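Local coordinates for protein Ufm1-specific protease (Caenorhabditis elegans, PDB 5EJJ) that is a thiol protease that recognises and hydrolyses the peptide bond at the C-terminal glycine of the ubiquitin-like modifier ufm-1, which is attached to target proteins, at residues Q13-L18 and L97-L102; K184-F189 and D198-T203; N277-R280 and G284-T287; A481-F484 and P490-I493. All coordinates share one frame; numbering follows the deposited sequence.

Interaction 1: Q13-L18 and L97-L102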
loop_
_atom_site.group_PDB
_atom_site.type_symbol
_atom_site.label_atom_id
_atom_site.label_comp_id
_atom_site.label_asym_id
_atom_site.label_seq_id
_atom_site.Cartn_x
_atom_site.Cartn_y
_atom_site.Cartn_z
ATOM N N GLN A 13 11.309 -8.228 10.748
ATOM C CA GLN A 13 11.129 -6.836 10.395
ATOM C C GLN A 13 9.997 -6.186 11.183
ATOM O O GLN A 13 10.019 -4.989 11.434
ATOM C CB GLN A 13 10.830 -6.714 8.916
ATOM C CG GLN A 13 10.669 -5.294 8.483
ATOM C CD GLN A 13 11.939 -4.536 8.669
ATOM O OE1 GLN A 13 13.027 -5.077 8.455
ATOM N NE2 GLN A 13 11.828 -3.280 9.082
ATOM N N ASN A 14 8.986 -6.955 11.558
ATOM C CA ASN A 14 7.909 -6.359 12.322
ATOM C C ASN A 14 8.384 -6.021 13.718
ATOM O O ASN A 14 8.133 -4.921 14.204
ATOM C CB ASN A 14 6.698 -7.269 12.368
ATOM C CG ASN A 14 5.733 -7.030 11.219
ATOM O OD1 ASN A 14 5.933 -6.156 10.366
ATOM N ND2 ASN A 14 4.671 -7.824 11.190
ATOM N N TYR A 15 9.086 -6.962 14.349
ATOM C CA TYR A 15 9.718 -6.729 15.650
ATOM C C TYR A 15 10.639 -5.531 15.575
ATOM O O TYR A 15 10.685 -4.697 16.487
ATOM C CB TYR A 15 10.549 -7.920 16.076
ATOM C CG TYR A 15 11.173 -7.743 17.440
ATOM C CD1 TYR A 15 12.408 -7.132 17.584
ATOM C CD2 TYR A 15 10.529 -8.207 18.589
ATOM C CE1 TYR A 15 12.990 -6.971 18.831
ATOM C CE2 TYR A 15 11.098 -8.055 19.846
ATOM C CZ TYR A 15 12.337 -7.428 19.965
ATOM O OH TYR A 15 12.924 -7.264 21.215
ATOM N N ALA A 16 11.396 -5.481 14.485
ATOM C CA ALA A 16 12.239 -4.348 14.195
ATOM C C ALA A 16 11.433 -3.068 14.313
ATOM O O ALA A 16 11.832 -2.163 15.045
ATOM C CB ALA A 16 12.857 -4.483 12.802
ATOM N N ASN A 17 10.296 -2.998 13.619
ATOM C CA ASN A 17 9.528 -1.750 13.557
ATOM C C ASN A 17 8.920 -1.317 14.902
ATOM O O ASN A 17 8.874 -0.133 15.210
ATOM C CB ASN A 17 8.419 -1.828 12.511
ATOM C CG ASN A 17 8.943 -2.029 11.133
ATOM O OD1 ASN A 17 10.114 -2.325 10.967
ATOM N ND2 ASN A 17 8.084 -1.872 10.120
ATOM N N LEU A 18 8.435 -2.278 15.681
ATOM C CA LEU A 18 7.854 -1.962 16.971
ATOM C C LEU A 18 8.942 -1.381 17.834
ATOM O O LEU A 18 8.768 -0.334 18.471
ATOM C CB LEU A 18 7.331 -3.218 17.655
ATOM C CG LEU A 18 6.674 -2.951 19.005
ATOM C CD1 LEU A 18 5.520 -1.993 18.816
ATOM C CD2 LEU A 18 6.205 -4.252 19.606
ATOM N N LEU A 97 10.224 -17.522 21.018
ATOM C CA LEU A 97 11.136 -16.537 20.461
ATOM C C LEU A 97 12.138 -16.061 21.496
ATOM O O LEU A 97 11.875 -16.126 22.698
ATOM C CB LEU A 97 10.356 -15.328 19.950
ATOM C CG LEU A 97 9.349 -15.493 18.821
ATOM C CD1 LEU A 97 8.849 -14.115 18.402
ATOM C CD2 LEU A 97 9.961 -16.238 17.654
ATOM N N THR A 98 13.282 -15.578 21.025
ATOM C CA THR A 98 14.288 -14.998 21.897
ATOM C C THR A 98 14.656 -13.638 21.331
ATOM O O THR A 98 14.458 -13.390 20.133
ATOM C CB THR A 98 15.554 -15.852 21.932
ATOM O OG1 THR A 98 16.332 -15.595 20.755
ATOM C CG2 THR A 98 15.200 -17.335 21.996
ATOM N N SER A 99 15.197 -12.760 22.175
ATOM C CA SER A 99 15.583 -11.426 21.720
ATOM C C SER A 99 16.859 -11.497 20.888
ATOM O O SER A 99 17.126 -10.619 20.054
ATOM C CB SER A 99 15.762 -10.481 22.902
ATOM O OG SER A 99 14.508 -10.083 23.444
ATOM N N ARG A 100 17.642 -12.552 21.130
ATOM C CA ARG A 100 18.843 -12.830 20.354
ATOM C C ARG A 100 18.378 -13.045 18.925
ATOM O O ARG A 100 18.751 -12.302 18.012
ATOM C CB ARG A 100 19.538 -14.105 20.876
ATOM C CG ARG A 100 21.072 -14.137 20.743
ATOM C CD ARG A 100 21.599 -15.453 20.133
ATOM N NE ARG A 100 21.134 -16.662 20.832
ATOM C CZ ARG A 100 21.511 -17.919 20.541
ATOM N NH1 ARG A 100 22.383 -18.160 19.562
ATOM N NH2 ARG A 100 21.021 -18.950 21.235
ATOM N N MET A 101 17.535 -14.065 18.770
ATOM C CA MET A 101 16.989 -14.495 17.491
ATOM C C MET A 101 16.412 -13.331 16.707
ATOM O O MET A 101 16.707 -13.145 15.521
ATOM C CB MET A 101 15.901 -15.524 17.763
ATOM C CG MET A 101 15.059 -15.920 16.581
ATOM S SD MET A 101 13.479 -16.538 17.181
ATOM C CE MET A 101 13.995 -17.889 18.236
ATOM N N LEU A 102 15.597 -12.540 17.396
ATOM C CA LEU A 102 14.916 -11.412 16.787
ATOM C C LEU A 102 15.874 -10.338 16.280
ATOM O O LEU A 102 15.784 -9.898 15.132
ATOM C CB LEU A 102 13.922 -10.805 17.781
ATOM C CG LEU A 102 12.441 -11.186 17.644
ATOM C CD1 LEU A 102 12.233 -12.297 16.617
ATOM C CD2 LEU A 102 11.842 -11.580 18.985
#
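Leu102 lies across one face of the Tyr15 ring, and nearly all of the packing between 13-18 and 97-102 is made there. Leu102 CG sits 3.8 Å from the centroid of the Tyr15 ring, 19° off the ring normal, a CH-pi contact placed a little toward the rim. The isobutyl group is spread over the face instead of pressing on one point: Leu102 CD2 is 3.6 Å from Tyr15 CD2, whereas Leu102 CB lies 4.0 Å from Tyr15 CD1, across the same face. Tyr15 can offer this face because its CG is anti to the backbone N (chi1 -178°), which carries the ring off helix 8-19 toward helix 99-104. A flat aromatic suits a branched aliphatic partner, since its broad surface meets several carbons at once.

In the N-terminal MPN domain, helix 99-104 follows strand 94-97 after the single residue Thr98, which caps its first turn: Thr98 OG1 accepts from Met101 N at 2.8 Å. Tyr15 and Leu102 both also touch Ile81 of the neighbouring strand 74-81, and Phe51 of strand 45-53 meets the Tyr15 ring edge-to-face. Replacing Tyr15 with an alanine is likely to leave Leu102 without the surface it lies on and open a gap between the two helices.

Toward the phenol end the contact is looser. Tyr15 OH stands 3.9 Å from Ser99 OG, too long for a bond, and the partly exposed serine turns its hydroxyl to Asp82 instead.

Interaction 2: K184-F189 and D198-T203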
loop_
_atom_site.group_PDB
_atom_site.type_symbol
_atom_site.label_atom_id
_atom_site.label_comp_id
_atom_site.label_asym_id
_atom_site.label_seq_id
_atom_site.Cartn_x
_atom_site.Cartn_y
_atom_site.Cartn_z
ATOM N N LYS A 184 -14.986 -22.565 -9.146
ATOM C CA LYS A 184 -14.101 -21.731 -9.974
ATOM C C LYS A 184 -14.737 -20.407 -10.429
ATOM O O LYS A 184 -14.393 -19.870 -11.495
ATOM C CB LYS A 184 -13.621 -22.524 -11.193
ATOM C CG LYS A 184 -13.332 -23.984 -10.875
ATOM C CD LYS A 184 -11.865 -24.334 -11.001
ATOM C CE LYS A 184 -11.540 -25.596 -10.192
ATOM N NZ LYS A 184 -10.560 -25.337 -9.074
ATOM N N TYR A 185 -15.631 -19.879 -9.593
ATOM C CA TYR A 185 -16.572 -18.858 -10.017
ATOM C C TYR A 185 -15.945 -17.595 -10.606
ATOM O O TYR A 185 -16.531 -16.998 -11.497
ATOM C CB TYR A 185 -17.599 -18.550 -8.916
ATOM C CG TYR A 185 -18.726 -17.636 -9.370
ATOM C CD1 TYR A 185 -18.760 -16.303 -8.990
ATOM C CD2 TYR A 185 -19.747 -18.098 -10.185
ATOM C CE1 TYR A 185 -19.773 -15.454 -9.403
ATOM C CE2 TYR A 185 -20.771 -17.253 -10.605
ATOM C CZ TYR A 185 -20.778 -15.926 -10.211
ATOM O OH TYR A 185 -21.785 -15.060 -10.623
ATOM N N LEU A 186 -14.765 -17.184 -10.154
ATOM C CA LEU A 186 -14.137 -16.006 -10.786
ATOM C C LEU A 186 -12.730 -16.240 -11.344
ATOM O O LEU A 186 -11.999 -15.258 -11.600
ATOM C CB LEU A 186 -14.081 -14.779 -9.858
ATOM C CG LEU A 186 -15.287 -14.103 -9.228
ATOM C CD1 LEU A 186 -15.728 -14.936 -8.060
ATOM C CD2 LEU A 186 -14.887 -12.734 -8.744
ATOM N N ASP A 187 -12.369 -17.512 -11.543
ATOM C CA ASP A 187 -11.023 -17.872 -11.971
ATOM C C ASP A 187 -10.516 -17.053 -13.142
ATOM O O ASP A 187 -9.354 -16.642 -13.162
ATOM C CB ASP A 187 -10.943 -19.344 -12.286
ATOM C CG ASP A 187 -10.900 -20.186 -11.048
ATOM O OD1 ASP A 187 -11.199 -19.639 -9.967
ATOM O OD2 ASP A 187 -10.574 -21.394 -11.144
ATOM N N LYS A 188 -11.393 -16.806 -14.106
ATOM C CA LYS A 188 -11.083 -15.914 -15.212
ATOM C C LYS A 188 -10.440 -14.599 -14.736
ATOM O O LYS A 188 -9.542 -14.072 -15.390
ATOM C CB LYS A 188 -12.351 -15.659 -16.048
ATOM C CG LYS A 188 -12.300 -14.382 -16.888
ATOM C CD LYS A 188 -13.428 -14.310 -17.924
ATOM C CE LYS A 188 -14.825 -14.225 -17.294
ATOM N NZ LYS A 188 -15.789 -13.396 -18.117
ATOM N N PHE A 189 -10.874 -14.087 -13.581
ATOM C CA PHE A 189 -10.425 -12.768 -13.112
ATOM C C PHE A 189 -9.340 -12.822 -12.062
ATOM O O PHE A 189 -8.619 -11.848 -11.867
ATOM C CB PHE A 189 -11.568 -11.991 -12.468
ATOM C CG PHE A 189 -12.772 -11.842 -13.326
ATOM C CD1 PHE A 189 -13.786 -12.784 -13.272
ATOM C CD2 PHE A 189 -12.908 -10.739 -14.164
ATOM C CE1 PHE A 189 -14.902 -12.641 -14.060
ATOM C CE2 PHE A 189 -14.022 -10.593 -14.949
ATOM C CZ PHE A 189 -15.026 -11.545 -14.899
ATOM N N ASP A 198 -5.788 -5.625 -9.097
ATOM C CA ASP A 198 -6.776 -6.385 -9.865
ATOM C C ASP A 198 -8.097 -6.453 -9.097
ATOM O O ASP A 198 -8.244 -7.229 -8.147
ATOM C CB ASP A 198 -6.253 -7.767 -10.260
ATOM C CG ASP A 198 -4.915 -7.683 -10.955
ATOM O OD1 ASP A 198 -4.559 -6.557 -11.374
ATOM O OD2 ASP A 198 -4.217 -8.718 -11.066
ATOM N N VAL A 199 -9.046 -5.626 -9.532
ATOM C CA VAL A 199 -10.224 -5.295 -8.749
ATOM C C VAL A 199 -11.500 -5.603 -9.507
ATOM O O VAL A 199 -11.723 -5.022 -10.555
ATOM C CB VAL A 199 -10.239 -3.795 -8.459
ATOM C CG1 VAL A 199 -11.445 -3.428 -7.676
ATOM C CG2 VAL A 199 -9.011 -3.386 -7.698
ATOM N N ILE A 200 -12.326 -6.509 -8.983
ATOM C CA ILE A 200 -13.686 -6.736 -9.476
ATOM C C ILE A 200 -14.699 -5.924 -8.631
ATOM O O ILE A 200 -15.007 -6.299 -7.491
ATOM C CB ILE A 200 -14.068 -8.239 -9.368
ATOM C CG1 ILE A 200 -12.965 -9.116 -9.929
ATOM C CG2 ILE A 200 -15.374 -8.554 -10.070
ATOM C CD1 ILE A 200 -12.134 -9.759 -8.863
ATOM N N GLU A 201 -15.218 -4.824 -9.178
ATOM C CA GLU A 201 -16.194 -3.988 -8.466
ATOM C C GLU A 201 -17.635 -4.511 -8.526
ATOM O O GLU A 201 -18.106 -4.845 -9.599
ATOM C CB GLU A 201 -16.157 -2.586 -9.043
ATOM C CG GLU A 201 -17.095 -1.602 -8.388
ATOM C CD GLU A 201 -16.646 -0.146 -8.608
ATOM O OE1 GLU A 201 -17.525 0.705 -8.891
ATOM O OE2 GLU A 201 -15.418 0.146 -8.490
ATOM N N PHE A 202 -18.332 -4.576 -7.384
ATOM C CA PHE A 202 -19.761 -4.966 -7.341
ATOM C C PHE A 202 -20.683 -3.886 -6.778
ATOM O O PHE A 202 -20.246 -2.934 -6.121
ATOM C CB PHE A 202 -20.009 -6.200 -6.487
ATOM C CG PHE A 202 -19.324 -7.433 -6.960
ATOM C CD1 PHE A 202 -17.946 -7.567 -6.846
ATOM C CD2 PHE A 202 -20.061 -8.504 -7.435
ATOM C CE1 PHE A 202 -17.310 -8.740 -7.229
ATOM C CE2 PHE A 202 -19.443 -9.695 -7.832
ATOM C CZ PHE A 202 -18.067 -9.808 -7.727
ATOM N N THR A 203 -21.977 -4.056 -7.032
ATOM C CA THR A 203 -22.982 -3.201 -6.424
ATOM C C THR A 203 -23.636 -3.980 -5.299
ATOM O O THR A 203 -24.088 -5.110 -5.507
ATOM C CB THR A 203 -24.025 -2.754 -7.428
ATOM O OG1 THR A 203 -23.448 -1.762 -8.284
ATOM C CG2 THR A 203 -25.193 -2.130 -6.699
#
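Ile200 is the bump received between Leu186 and Phe189, its side chain projecting from the strand toward both. Ile200 CD1 meets Leu186 CD2 at 4.1 Å, while Ile200 CG1, one carbon nearer the backbone, meets Phe189 CB at 4.1 Å. The two partners are thus touched by successive atoms of a single branch. That branch is aimed by its first torsion, with CG1 anti to the carbonyl carbon (chi1 -48°). Leu186 CD2 fills a second hollow, settling into the notch formed by the tip of Ile200 and the edge of the Phe202 ring, where it is 4.4 Å from Phe202 CZ and near the ring plane.

Strand 199-205 is an interior strand of a five-stranded mixed sheet, running between 163-166 and 127-139, and the chain at 184-189 packs over one of its faces. A type I beta turn from Lys184 to Asp187 leads into the short, weakly bonded helix 187-190, and this bend brings Leu186 and Phe189 to the same face. Branched aliphatics suit such a surface because their methyl groups fit between larger neighbours. The Phe189 ring has Lys188 CG above the centre of one face, at 4.1 Å from its plane, and stands edge-to-face with His169. Leu186 also touches Leu256 of helix 253-280.

Interaction 3: N277-R280 and G284-T287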
loop_
_atom_site.group_PDB
_atom_site.type_symbol
_atom_site.label_atom_id
_atom_site.label_comp_id
_atom_site.label_asym_id
_atom_site.label_seq_id
_atom_site.Cartn_x
_atom_site.Cartn_y
_atom_site.Cartn_z
ATOM N N ASN A 277 -14.093 4.641 20.810
ATOM C CA ASN A 277 -12.841 5.275 21.204
ATOM C C ASN A 277 -12.924 6.802 21.248
ATOM O O ASN A 277 -12.514 7.424 22.219
ATOM C CB ASN A 277 -11.727 4.852 20.238
ATOM C CG ASN A 277 -10.332 5.095 20.796
ATOM O OD1 ASN A 277 -9.911 4.406 21.724
ATOM N ND2 ASN A 277 -9.602 6.062 20.222
ATOM N N GLY A 278 -13.445 7.410 20.196
ATOM C CA GLY A 278 -13.570 8.860 20.162
ATOM C C GLY A 278 -14.598 9.405 21.151
ATOM O O GLY A 278 -14.500 10.539 21.609
ATOM N N ILE A 279 -15.599 8.595 21.470
ATOM C CA ILE A 279 -16.601 8.964 22.456
ATOM C C ILE A 279 -15.969 9.001 23.845
ATOM O O ILE A 279 -16.055 10.011 24.539
ATOM C CB ILE A 279 -17.772 7.971 22.439
ATOM C CG1 ILE A 279 -18.711 8.262 21.275
ATOM C CG2 ILE A 279 -18.547 8.005 23.738
ATOM C CD1 ILE A 279 -19.810 7.232 21.184
ATOM N N ARG A 280 -15.327 7.900 24.227
ATOM C CA ARG A 280 -14.600 7.796 25.490
ATOM C C ARG A 280 -13.508 8.860 25.629
ATOM O O ARG A 280 -13.060 9.180 26.733
ATOM C CB ARG A 280 -13.945 6.421 25.613
ATOM C CG ARG A 280 -14.873 5.244 25.479
ATOM C CD ARG A 280 -14.746 4.391 26.709
ATOM N NE ARG A 280 -15.164 3.013 26.491
ATOM C CZ ARG A 280 -14.365 2.046 26.039
ATOM N NH1 ARG A 280 -13.095 2.318 25.739
ATOM N NH2 ARG A 280 -14.839 0.807 25.888
ATOM N N GLY A 284 -16.543 13.332 20.807
ATOM C CA GLY A 284 -17.902 13.300 20.310
ATOM C C GLY A 284 -18.145 12.099 19.423
ATOM O O GLY A 284 -17.292 11.208 19.344
ATOM N N VAL A 285 -19.312 12.063 18.774
ATOM C CA VAL A 285 -19.576 11.060 17.758
ATOM C C VAL A 285 -19.126 11.572 16.403
ATOM O O VAL A 285 -19.687 12.502 15.845
ATOM C CB VAL A 285 -21.032 10.658 17.698
ATOM C CG1 VAL A 285 -21.265 9.765 16.506
ATOM C CG2 VAL A 285 -21.413 9.930 18.965
ATOM N N THR A 286 -18.098 10.925 15.893
ATOM C CA THR A 286 -17.398 11.314 14.692
ATOM C C THR A 286 -17.870 10.464 13.529
ATOM O O THR A 286 -18.187 9.285 13.682
ATOM C CB THR A 286 -15.895 11.006 14.893
ATOM O OG1 THR A 286 -15.435 11.654 16.094
ATOM C CG2 THR A 286 -15.030 11.408 13.660
ATOM N N THR A 287 -17.904 11.046 12.347
ATOM C CA THR A 287 -18.149 10.225 11.192
ATOM C C THR A 287 -16.797 9.705 10.656
ATOM O O THR A 287 -15.765 10.335 10.884
ATOM C CB THR A 287 -18.953 10.998 10.165
ATOM O OG1 THR A 287 -19.269 10.125 9.077
ATOM C CG2 THR A 287 -18.175 12.174 9.674
#
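Gly284 meets the last turn of helix 253-280 backbone to backbone: its N lies 3.6 Å from Gly278 O, and its O lies 3.8 Å from Ile279 N. Neither pair is a hydrogen bond; between the two segments the contact is one of van der Waals packing. Glycine suits both places. At Gly284 the positive phi of 85° is a conformation that residues with a beta carbon adopt less readily, and it lets the chain double back after the helix. At Gly278 a beta carbon would point toward the returning chain and come into contact with Thr286 OG1 and Gly284 O, so glycine probably leaves a little more room here.

Val285 follows and makes the one contact between side chains. Its CG2 comes within 3.8 Å of Ile279 CD1 and 3.9 Å of Ile279 CG1, the two side chains lying alongside each other and pointing the same way. With CD1 anti to CA (chi2 176°), the terminal methyl of Ile279 is carried out to the valine branch, while Ile279 CG1 also passes 3.8 Å from Gly284 O. Two beta-branched residues, with few rotamers open to them, make a small apolar pair at this partly exposed edge.

Thr286, which is buried, turns to other company: its OG1 makes a weak hydrogen bond with Trp310 NE1, and its side chain touches Lys309. Thr287 also touches Lys309 as the chain moves away from the helix.

The contact therefore closes a tight return between helix 253-280 and strand 289-293, with Glu144 of helix 144-156 touching both Ile279 and Val285.

Interaction 4: A481-F484 and P490-I493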
loop_
_atom_site.group_PDB
_atom_site.type_symbol
_atom_site.label_atom_id
_atom_site.label_comp_id
_atom_site.label_asym_id
_atom_site.label_seq_id
_atom_site.Cartn_x
_atom_site.Cartn_y
_atom_site.Cartn_z
ATOM N N ALA A 481 22.936 5.017 -6.519
ATOM C CA ALA A 481 22.388 3.849 -5.822
ATOM C C ALA A 481 22.104 4.212 -4.366
ATOM O O ALA A 481 21.040 3.910 -3.830
ATOM C CB ALA A 481 23.354 2.682 -5.891
ATOM N N ARG A 482 23.072 4.873 -3.740
ATOM C CA ARG A 482 22.933 5.352 -2.376
ATOM C C ARG A 482 21.678 6.201 -2.216
ATOM O O ARG A 482 21.040 6.178 -1.164
ATOM C CB ARG A 482 24.160 6.175 -1.991
ATOM C CG ARG A 482 24.108 6.727 -0.586
ATOM C CD ARG A 482 24.969 5.903 0.348
ATOM N NE ARG A 482 24.573 6.077 1.744
ATOM C CZ ARG A 482 23.830 5.207 2.425
ATOM N NH1 ARG A 482 23.401 4.087 1.845
ATOM N NH2 ARG A 482 23.521 5.458 3.691
ATOM N N HIS A 483 21.330 6.958 -3.256
ATOM C CA HIS A 483 20.125 7.786 -3.219
ATOM C C HIS A 483 18.903 6.911 -3.080
ATOM O O HIS A 483 18.170 7.011 -2.093
ATOM C CB HIS A 483 19.976 8.645 -4.482
ATOM C CG HIS A 483 18.616 9.265 -4.633
ATOM N ND1 HIS A 483 18.155 10.272 -3.807
ATOM C CD2 HIS A 483 17.615 9.010 -5.511
ATOM C CE1 HIS A 483 16.929 10.606 -4.170
ATOM N NE2 HIS A 483 16.579 9.859 -5.203
ATOM N N PHE A 484 18.697 6.058 -4.081
ATOM C CA PHE A 484 17.554 5.147 -4.116
ATOM C C PHE A 484 17.367 4.293 -2.848
ATOM O O PHE A 484 16.244 3.979 -2.473
ATOM C CB PHE A 484 17.654 4.241 -5.334
ATOM C CG PHE A 484 17.331 4.920 -6.625
ATOM C CD1 PHE A 484 16.181 5.665 -6.763
ATOM C CD2 PHE A 484 18.171 4.792 -7.715
ATOM C CE1 PHE A 484 15.880 6.279 -7.968
ATOM C CE2 PHE A 484 17.873 5.397 -8.919
ATOM C CZ PHE A 484 16.732 6.138 -9.045
ATOM N N PRO A 490 12.064 9.256 -7.298
ATOM C CA PRO A 490 12.498 9.148 -8.692
ATOM C C PRO A 490 13.455 10.299 -8.986
ATOM O O PRO A 490 13.366 11.370 -8.368
ATOM C CB PRO A 490 11.200 9.301 -9.498
ATOM C CG PRO A 490 10.082 9.225 -8.494
ATOM C CD PRO A 490 10.662 9.682 -7.189
ATOM N N VAL A 491 14.387 10.066 -9.901
ATOM C CA VAL A 491 15.432 11.036 -10.195
ATOM C C VAL A 491 15.207 11.638 -11.569
ATOM O O VAL A 491 15.010 10.910 -12.552
ATOM C CB VAL A 491 16.822 10.373 -10.123
ATOM C CG1 VAL A 491 17.872 11.223 -10.798
ATOM C CG2 VAL A 491 17.189 10.111 -8.673
ATOM N N MET A 492 15.204 12.967 -11.631
ATOM C CA MET A 492 15.176 13.622 -12.923
ATOM C C MET A 492 16.597 13.854 -13.415
ATOM O O MET A 492 17.414 14.524 -12.757
ATOM C CB MET A 492 14.395 14.928 -12.896
ATOM C CG MET A 492 14.468 15.699 -14.224
ATOM S SD MET A 492 15.794 16.950 -14.375
ATOM C CE MET A 492 15.427 17.551 -16.020
ATOM N N ILE A 493 16.876 13.260 -14.574
ATOM C CA ILE A 493 18.167 13.381 -15.234
ATOM C C ILE A 493 18.033 14.444 -16.324
ATOM O O ILE A 493 17.201 14.331 -17.241
ATOM C CB ILE A 493 18.666 11.998 -15.780
ATOM C CG1 ILE A 493 20.007 12.118 -16.499
ATOM C CG2 ILE A 493 17.655 11.367 -16.707
ATOM C CD1 ILE A 493 21.158 12.296 -15.600
#
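His483 overlaps the CG2 methyl of Val491, which lies 3.4 Å from His483 CD2 and 3.5 Å from His483 NE2; the two side chains run past each other in opposite directions. The imidazole extends from the last turn of helix 477-484 with CG anti to the backbone N (chi1 167°), an orientation that sends it toward the strand. Histidine suits this buried place because part of its ring can pack on a methyl while NE2 serves a polar partner: it is hydrogen-bonded to Thr489 O, in the loop just ahead of the strand. The ring is therefore held by a bond to the connection as well as by packing on the strand.

Phe484 reaches the same methyl from another direction. Its CZ stands 4.0 Å from Val491 CG2, with the valine oblique to the ring, and its CE1 is 4.5 Å from Pro490 CA, which lies at the ring edge near its plane. One valine methyl thus meets both an imidazole and a phenyl, which approach it from directions roughly at right angles, a place suited to a short, beta-branched side chain that presents a methyl close to the backbone. Proline suits the loop residue just before the strand, since its ring restricts phi, here -66°.

In this peptidase of clan CA, strand 491-494 runs between antiparallel neighbours 499-507 and 552-557. Phe484 touches Ile502 on the first and Val491 touches Met554 and Leu556 on the second, whereas Pro490 and Met492 pack on helix 396-409, so helices 477-484 and 396-409 both bear on this strand.

How the interactions relate
The four contacts follow one another along the chain and none touches another. Interaction 1 joins helix 8-19 to residues 97-102 of the N-terminal MPN domain. Interactions 2 and 3 lie in the region that follows, with centres 36 Å apart, yet helix 253-280 serves both: Leu256 near its start touches the first, and its last turn makes the second. Interaction 4 is in the C78 peptidase part, on the other side of the chain's centre from interactions 2 and 3, and its centre is 44 Å from that of interaction 3. All four lie away from the catalytic residues, inferred to be Cys396, Asp520 and His522, but residues 490-493 pack on helix 396-409, which begins at Cys396.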